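Side-chain contacts in open reading frame 2 (Aeromonas sobria, PDB 3WQB), which probably acts as a chaperone for the serine protease secreted by the same bacterium, binding to the enzyme as a partner protein: residues L78-T83 with T120-I125; T127-K130 with N135-I138. All blocks are in the same frame, centred on the assembly; numbering follows the deposited sequence.

Interaction 1 of 2, residues L78-T83 with T120-I125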
ATOM      1  N   LEU B  78     -15.184  -8.701 -13.462  1.00 22.27           N
ATOM      2  CA  LEU B  78     -15.470  -9.446 -12.231  1.00 21.11           C
ATOM      3  C   LEU B  78     -16.319 -10.685 -12.492  1.00 20.76           C
ATOM      4  O   LEU B  78     -17.141 -10.708 -13.409  1.00 21.10           O
ATOM      5  CB  LEU B  78     -16.149  -8.552 -11.190  1.00 21.29           C
ATOM      6  CG  LEU B  78     -15.422  -7.274 -10.758  1.00 21.24           C
ATOM      7  CD1 LEU B  78     -16.254  -6.542  -9.717  1.00 22.20           C
ATOM      8  CD2 LEU B  78     -14.030  -7.564 -10.227  1.00 20.67           C
ATOM      9  N   THR B  79     -16.116 -11.709 -11.675  1.00 19.64           N
ATOM     10  CA  THR B  79     -16.844 -12.963 -11.817  1.00 19.43           C
ATOM     11  C   THR B  79     -17.521 -13.346 -10.511  1.00 18.97           C
ATOM     12  O   THR B  79     -16.940 -13.226  -9.438  1.00 18.77           O
ATOM     13  CB  THR B  79     -15.910 -14.097 -12.298  1.00 19.31           C
ATOM     14  OG1 THR B  79     -15.328 -13.713 -13.549  1.00 20.57           O
ATOM     15  CG2 THR B  79     -16.674 -15.393 -12.505  1.00 19.58           C
ATOM     16  N   VAL B  80     -18.764 -13.801 -10.612  1.00 18.46           N
ATOM     17  CA  VAL B  80     -19.475 -14.316  -9.450  1.00 18.44           C
ATOM     18  C   VAL B  80     -18.814 -15.635  -9.077  1.00 18.56           C
ATOM     19  O   VAL B  80     -18.927 -16.620  -9.810  1.00 18.99           O
ATOM     20  CB  VAL B  80     -20.975 -14.535  -9.757  1.00 18.41           C
ATOM     21  CG1 VAL B  80     -21.697 -15.075  -8.525  1.00 18.01           C
ATOM     22  CG2 VAL B  80     -21.614 -13.245 -10.239  1.00 19.21           C
ATOM     23  N   SER B  81     -18.103 -15.644  -7.952  1.00 18.32           N
ATOM     24  CA  SER B  81     -17.313 -16.808  -7.551  1.00 18.62           C
ATOM     25  C   SER B  81     -18.161 -17.984  -7.075  1.00 18.62           C
ATOM     26  O   SER B  81     -17.718 -19.132  -7.135  1.00 19.56           O
ATOM     27  CB  SER B  81     -16.311 -16.425  -6.456  1.00 18.53           C
ATOM     28  OG  SER B  81     -16.958 -16.231  -5.208  1.00 18.64           O
ATOM     29  N   GLY B  82     -19.371 -17.690  -6.596  1.00 18.61           N
ATOM     30  CA  GLY B  82     -20.221 -18.695  -5.962  1.00 18.34           C
ATOM     31  C   GLY B  82     -20.258 -18.589  -4.446  1.00 18.31           C
ATOM     32  O   GLY B  82     -21.105 -19.207  -3.793  1.00 19.00           O
ATOM     33  N   THR B  83     -19.339 -17.801  -3.888  1.00 18.21           N
ATOM     34  CA  THR B  83     -19.231 -17.611  -2.440  1.00 18.06           C
ATOM     35  C   THR B  83     -19.998 -16.372  -1.978  1.00 17.74           C
ATOM     36  O   THR B  83     -19.991 -15.336  -2.647  1.00 17.43           O
ATOM     37  CB  THR B  83     -17.745 -17.543  -2.003  1.00 18.14           C
ATOM     38  OG1 THR B  83     -17.120 -18.802  -2.277  1.00 19.59           O
ATOM     39  CG2 THR B  83     -17.596 -17.229  -0.509  1.00 18.18           C
ATOM     40  N   THR B 120     -27.933 -22.237  -8.250  1.00 30.93           N
ATOM     41  CA  THR B 120     -28.413 -21.262  -7.267  1.00 30.60           C
ATOM     42  C   THR B 120     -28.349 -19.834  -7.803  1.00 29.90           C
ATOM     43  O   THR B 120     -27.338 -19.424  -8.374  1.00 29.70           O
ATOM     44  CB  THR B 120     -27.609 -21.349  -5.945  1.00 30.74           C
ATOM     45  OG1 THR B 120     -27.559 -22.709  -5.494  1.00 31.58           O
ATOM     46  CG2 THR B 120     -28.239 -20.485  -4.860  1.00 31.09           C
ATOM     47  N   ASP B 121     -29.440 -19.095  -7.625  1.00 29.15           N
ATOM     48  CA  ASP B 121     -29.478 -17.668  -7.914  1.00 28.68           C
ATOM     49  C   ASP B 121     -29.021 -16.923  -6.662  1.00 28.18           C
ATOM     50  O   ASP B 121     -29.784 -16.762  -5.703  1.00 28.19           O
ATOM     51  CB  ASP B 121     -30.890 -17.231  -8.332  1.00 28.75           C
ATOM     52  CG  ASP B 121     -31.009 -15.721  -8.553  1.00 29.26           C
ATOM     53  OD1 ASP B 121     -29.990 -14.997  -8.470  1.00 29.82           O
ATOM     54  OD2 ASP B 121     -32.138 -15.249  -8.806  1.00 29.90           O
ATOM     55  N   LEU B 122     -27.769 -16.475  -6.680  1.00 27.50           N
ATOM     56  CA  LEU B 122     -27.167 -15.819  -5.518  1.00 27.00           C
ATOM     57  C   LEU B 122     -27.822 -14.488  -5.173  1.00 26.71           C
ATOM     58  O   LEU B 122     -27.911 -14.134  -3.998  1.00 26.09           O
ATOM     59  CB  LEU B 122     -25.656 -15.642  -5.700  1.00 26.96           C
ATOM     60  CG  LEU B 122     -24.795 -16.879  -5.428  1.00 27.33           C
ATOM     61  CD1 LEU B 122     -24.679 -17.753  -6.680  1.00 27.95           C
ATOM     62  CD2 LEU B 122     -23.416 -16.465  -4.946  1.00 28.03           C
ATOM     63  N   ASN B 123     -28.283 -13.755  -6.185  1.00 26.65           N
ATOM     64  CA  ASN B 123     -28.980 -12.494  -5.943  1.00 27.06           C
ATOM     65  C   ASN B 123     -30.289 -12.661  -5.177  1.00 26.88           C
ATOM     66  O   ASN B 123     -30.605 -11.838  -4.323  1.00 26.78           O
ATOM     67  CB  ASN B 123     -29.204 -11.703  -7.235  1.00 27.61           C
ATOM     68  CG  ASN B 123     -28.436 -10.386  -7.254  1.00 29.21           C
ATOM     69  OD1 ASN B 123     -27.907  -9.940  -6.232  1.00 31.84           O
ATOM     70  ND2 ASN B 123     -28.382  -9.754  -8.417  1.00 30.68           N
ATOM     71  N   ALA B 124     -31.031 -13.726  -5.481  1.00 26.94           N
ATOM     72  CA  ALA B 124     -32.251 -14.051  -4.745  1.00 27.08           C
ATOM     73  C   ALA B 124     -31.935 -14.429  -3.299  1.00 27.33           C
ATOM     74  O   ALA B 124     -32.637 -14.010  -2.388  1.00 27.51           O
ATOM     75  CB  ALA B 124     -33.033 -15.165  -5.440  1.00 26.96           C
ATOM     76  N   ILE B 125     -30.869 -15.206  -3.097  1.00 27.60           N
ATOM     77  CA  ILE B 125     -30.423 -15.578  -1.751  1.00 27.96           C
ATOM     78  C   ILE B 125     -30.020 -14.340  -0.942  1.00 28.05           C
ATOM     79  O   ILE B 125     -30.418 -14.195   0.218  1.00 27.56           O
ATOM     80  CB  ILE B 125     -29.253 -16.610  -1.790  1.00 28.12           C
ATOM     81  CG1 ILE B 125     -29.683 -17.919  -2.478  1.00 28.98           C
ATOM     82  CG2 ILE B 125     -28.690 -16.876  -0.380  1.00 28.14           C
ATOM     83  CD1 ILE B 125     -30.752 -18.723  -1.739  1.00 29.79           C
TER

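Interaction 2 of 2, residues T127-K130 with N135-I138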
ATOM      1  N   THR B 127     -30.843 -11.087  -1.409  1.00 29.99           N
ATOM      2  CA  THR B 127     -31.983 -10.214  -1.116  1.00 30.70           C
ATOM      3  C   THR B 127     -32.842 -10.764   0.028  1.00 30.73           C
ATOM      4  O   THR B 127     -33.340  -9.996   0.852  1.00 30.72           O
ATOM      5  CB  THR B 127     -32.836  -9.873  -2.375  1.00 30.91           C
ATOM      6  OG1 THR B 127     -33.816  -8.884  -2.037  1.00 32.07           O
ATOM      7  CG2 THR B 127     -33.539 -11.097  -2.936  1.00 31.58           C
ATOM      8  N   LYS B 128     -32.983 -12.088   0.088  1.00 30.85           N
ATOM      9  CA  LYS B 128     -33.706 -12.742   1.180  1.00 31.17           C
ATOM     10  C   LYS B 128     -32.989 -12.525   2.510  1.00 30.90           C
ATOM     11  O   LYS B 128     -33.607 -12.127   3.500  1.00 30.84           O
ATOM     12  CB  LYS B 128     -33.894 -14.240   0.909  1.00 31.47           C
ATOM     13  CG  LYS B 128     -34.907 -14.567  -0.185  1.00 32.93           C
ATOM     14  CD  LYS B 128     -35.116 -16.074  -0.316  1.00 34.62           C
ATOM     15  CE  LYS B 128     -36.119 -16.415  -1.415  1.00 35.75           C
ATOM     16  NZ  LYS B 128     -37.502 -15.960  -1.091  1.00 36.70           N
ATOM     17  N   LEU B 129     -31.677 -12.764   2.521  1.00 30.62           N
ATOM     18  CA  LEU B 129     -30.867 -12.579   3.725  1.00 30.25           C
ATOM     19  C   LEU B 129     -30.899 -11.141   4.240  1.00 30.34           C
ATOM     20  O   LEU B 129     -30.954 -10.920   5.451  1.00 30.04           O
ATOM     21  CB  LEU B 129     -29.423 -13.039   3.488  1.00 30.19           C
ATOM     22  CG  LEU B 129     -29.167 -14.550   3.486  1.00 30.02           C
ATOM     23  CD1 LEU B 129     -27.814 -14.857   2.861  1.00 30.15           C
ATOM     24  CD2 LEU B 129     -29.263 -15.151   4.889  1.00 30.59           C
ATOM     25  N   LYS B 130     -30.870 -10.177   3.320  1.00 30.43           N
ATOM     26  CA  LYS B 130     -30.996  -8.758   3.666  1.00 30.88           C
ATOM     27  C   LYS B 130     -32.321  -8.483   4.374  1.00 30.92           C
ATOM     28  O   LYS B 130     -32.353  -7.794   5.397  1.00 30.91           O
ATOM     29  CB  LYS B 130     -30.875  -7.870   2.420  1.00 31.00           C
ATOM     30  CG  LYS B 130     -29.467  -7.758   1.836  1.00 31.92           C
ATOM     31  CD  LYS B 130     -28.510  -7.044   2.784  1.00 33.40           C
ATOM     32  CE  LYS B 130     -27.165  -6.785   2.123  1.00 34.19           C
ATOM     33  NZ  LYS B 130     -26.091  -6.607   3.142  1.00 33.47           N
ATOM     34  N   ASN B 135     -26.348  -9.065   7.156  1.00 24.34           N
ATOM     35  CA  ASN B 135     -25.388  -8.437   6.250  1.00 23.54           C
ATOM     36  C   ASN B 135     -24.714  -9.490   5.376  1.00 22.43           C
ATOM     37  O   ASN B 135     -24.120 -10.439   5.880  1.00 21.72           O
ATOM     38  CB  ASN B 135     -24.338  -7.641   7.031  1.00 24.17           C
ATOM     39  CG  ASN B 135     -24.780  -6.218   7.335  1.00 26.58           C
ATOM     40  OD1 ASN B 135     -25.919  -5.974   7.735  1.00 28.96           O
ATOM     41  ND2 ASN B 135     -23.868  -5.268   7.144  1.00 29.26           N
ATOM     42  N   VAL B 136     -24.838  -9.321   4.067  1.00 21.23           N
ATOM     43  CA  VAL B 136     -24.344 -10.302   3.100  1.00 20.56           C
ATOM     44  C   VAL B 136     -23.612  -9.607   1.949  1.00 19.56           C
ATOM     45  O   VAL B 136     -23.986  -8.515   1.536  1.00 19.68           O
ATOM     46  CB  VAL B 136     -25.509 -11.200   2.568  1.00 20.89           C
ATOM     47  CG1 VAL B 136     -26.637 -10.357   1.964  1.00 21.85           C
ATOM     48  CG2 VAL B 136     -25.014 -12.233   1.559  1.00 21.45           C
ATOM     49  N   GLN B 137     -22.562 -10.252   1.445  1.00 18.02           N
ATOM     50  CA  GLN B 137     -21.852  -9.771   0.268  1.00 17.00           C
ATOM     51  C   GLN B 137     -21.627 -10.937  -0.688  1.00 16.42           C
ATOM     52  O   GLN B 137     -21.086 -11.977  -0.301  1.00 16.25           O
ATOM     53  CB  GLN B 137     -20.511  -9.123   0.658  1.00 16.53           C
ATOM     54  CG  GLN B 137     -19.711  -8.529  -0.516  1.00 17.44           C
ATOM     55  CD  GLN B 137     -18.322  -8.055  -0.106  1.00 19.40           C
ATOM     56  OE1 GLN B 137     -17.766  -8.520   0.881  1.00 22.12           O
ATOM     57  NE2 GLN B 137     -17.763  -7.118  -0.864  1.00 21.26           N
ATOM     58  N   ILE B 138     -22.079 -10.770  -1.925  1.00 16.37           N
ATOM     59  CA  ILE B 138     -21.790 -11.730  -2.985  1.00 16.18           C
ATOM     60  C   ILE B 138     -20.359 -11.494  -3.454  1.00 15.88           C
ATOM     61  O   ILE B 138     -20.013 -10.380  -3.860  1.00 15.68           O
ATOM     62  CB  ILE B 138     -22.762 -11.562  -4.178  1.00 16.36           C
ATOM     63  CG1 ILE B 138     -24.204 -11.794  -3.714  1.00 17.13           C
ATOM     64  CG2 ILE B 138     -22.396 -12.521  -5.310  1.00 16.31           C
ATOM     65  CD1 ILE B 138     -25.276 -11.326  -4.684  1.00 18.86           C
TER

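Interaction 1 of 2, residues L78-T83 with T120-I125
L122, in the first turn of helix 122-131, meets 78-83 mainly through CD2. This methyl is shared between the side chain of V80, where L122 CD2 lies 4.2 Å from V80 CG1, and the backbone at G82, where it is 3.8 Å from G82 O. T83 O stands at its margin, 4.3 Å from L122 CD2. Two torsions together turn CD2 to the G82 corner: chi1 (-80°) sets CG beside the backbone N and anti to the carbonyl carbon, and chi2 (86°) orients the methyls. G82 has a positive phi of 104° and lies where the chain turns from strand 78-81 into 83-87. An ST turn spans that corner, with T83 N donating to S81 OG at 3.1 Å in a nearly straight bond. On the helix side, D121 is the N-cap, and its OD1 accepts weak bonds from N123 N and A124 N while also receiving L63 N. V80 packs in addition on L140 of strand 136-141 and on loop residue L63. L122 itself reaches beyond 78-83 to L84 of strand 83-87 and A116 of strand 111-116, so the start of the helix lies over neighbouring strands of the sheet.

Interaction 2 of 2, residues T127-K130 with N135-I138
V136 is covered by L129 and K130 where the chain leaves helix 122-131 and re-enters the sheet as strand 136-141. The sequence strand 83-87, helix 90-98, strands 102-108 and 111-116, helix 122-131 and strand 136-141 follows the beta-alpha-beta-beta-alpha-beta order of a ferredoxin-like fold. Across the antiparallel sheet these strands run 136-141, 83-87, 111-116, 102-108, the 4-1-3-2 order of that fold, and this contact belongs to its second beta-alpha-beta unit.

The closer packing lies between the valine and the lysine chain. V136 places CG1 between its backbone N and carbonyl carbon (chi1 56°), toward the methylenes of K130: K130 CE is 3.6 Å from V136 CG1. A bend at chi2 of K130 (-66°) carries the chain obliquely over V136 CG1, so an exposed residue contributes aliphatic surface to a buried one. The other branch, V136 CG2, meets L129 more loosely, 4.1 Å from L129 CD1, with the two side chains crossing at about a right angle. L129 also packs on H100, whereas V136 is further enclosed by A126 of the same helix and V86 of the adjacent strand.

Toward solvent the contact thins out. N135 turns its CB away from the helix, and what it offers K130 is the approach of K130 NZ to N135 CA, at 3.7 Å. On the strand backbone at V136, the ammonium group gives one weak hydrogen bond, K130 NZ to V136 O at 3.3 Å. K130 NZ also stands 3.1 Å from V136 N, but both atoms are donors and that pair is not a bond.

Overall arrangement
After strands 31-34, 37-40 and 68-69, the chain reaches strand 78-81 and the corner at G82. Interaction 1 closes a long loop containing helix 90-98 and strands 83-87, 102-108 and 111-116. Interaction 2 opens only after it has closed, and spans the short connection from helix 122-131 to strand 136-141; the two are in series, neither nested nor crossed. Helix 122-131 serves both, with its start near strand 78-81 and its end near strand 136-141, neighbours in the sheet. The centres lie about 11 Å apart, and I138 bridges them: its CD1 is 3.4 Å from N123 OD1, while its CG2 packs on V80. Together they hold the helix to the sheet near its start and near its end.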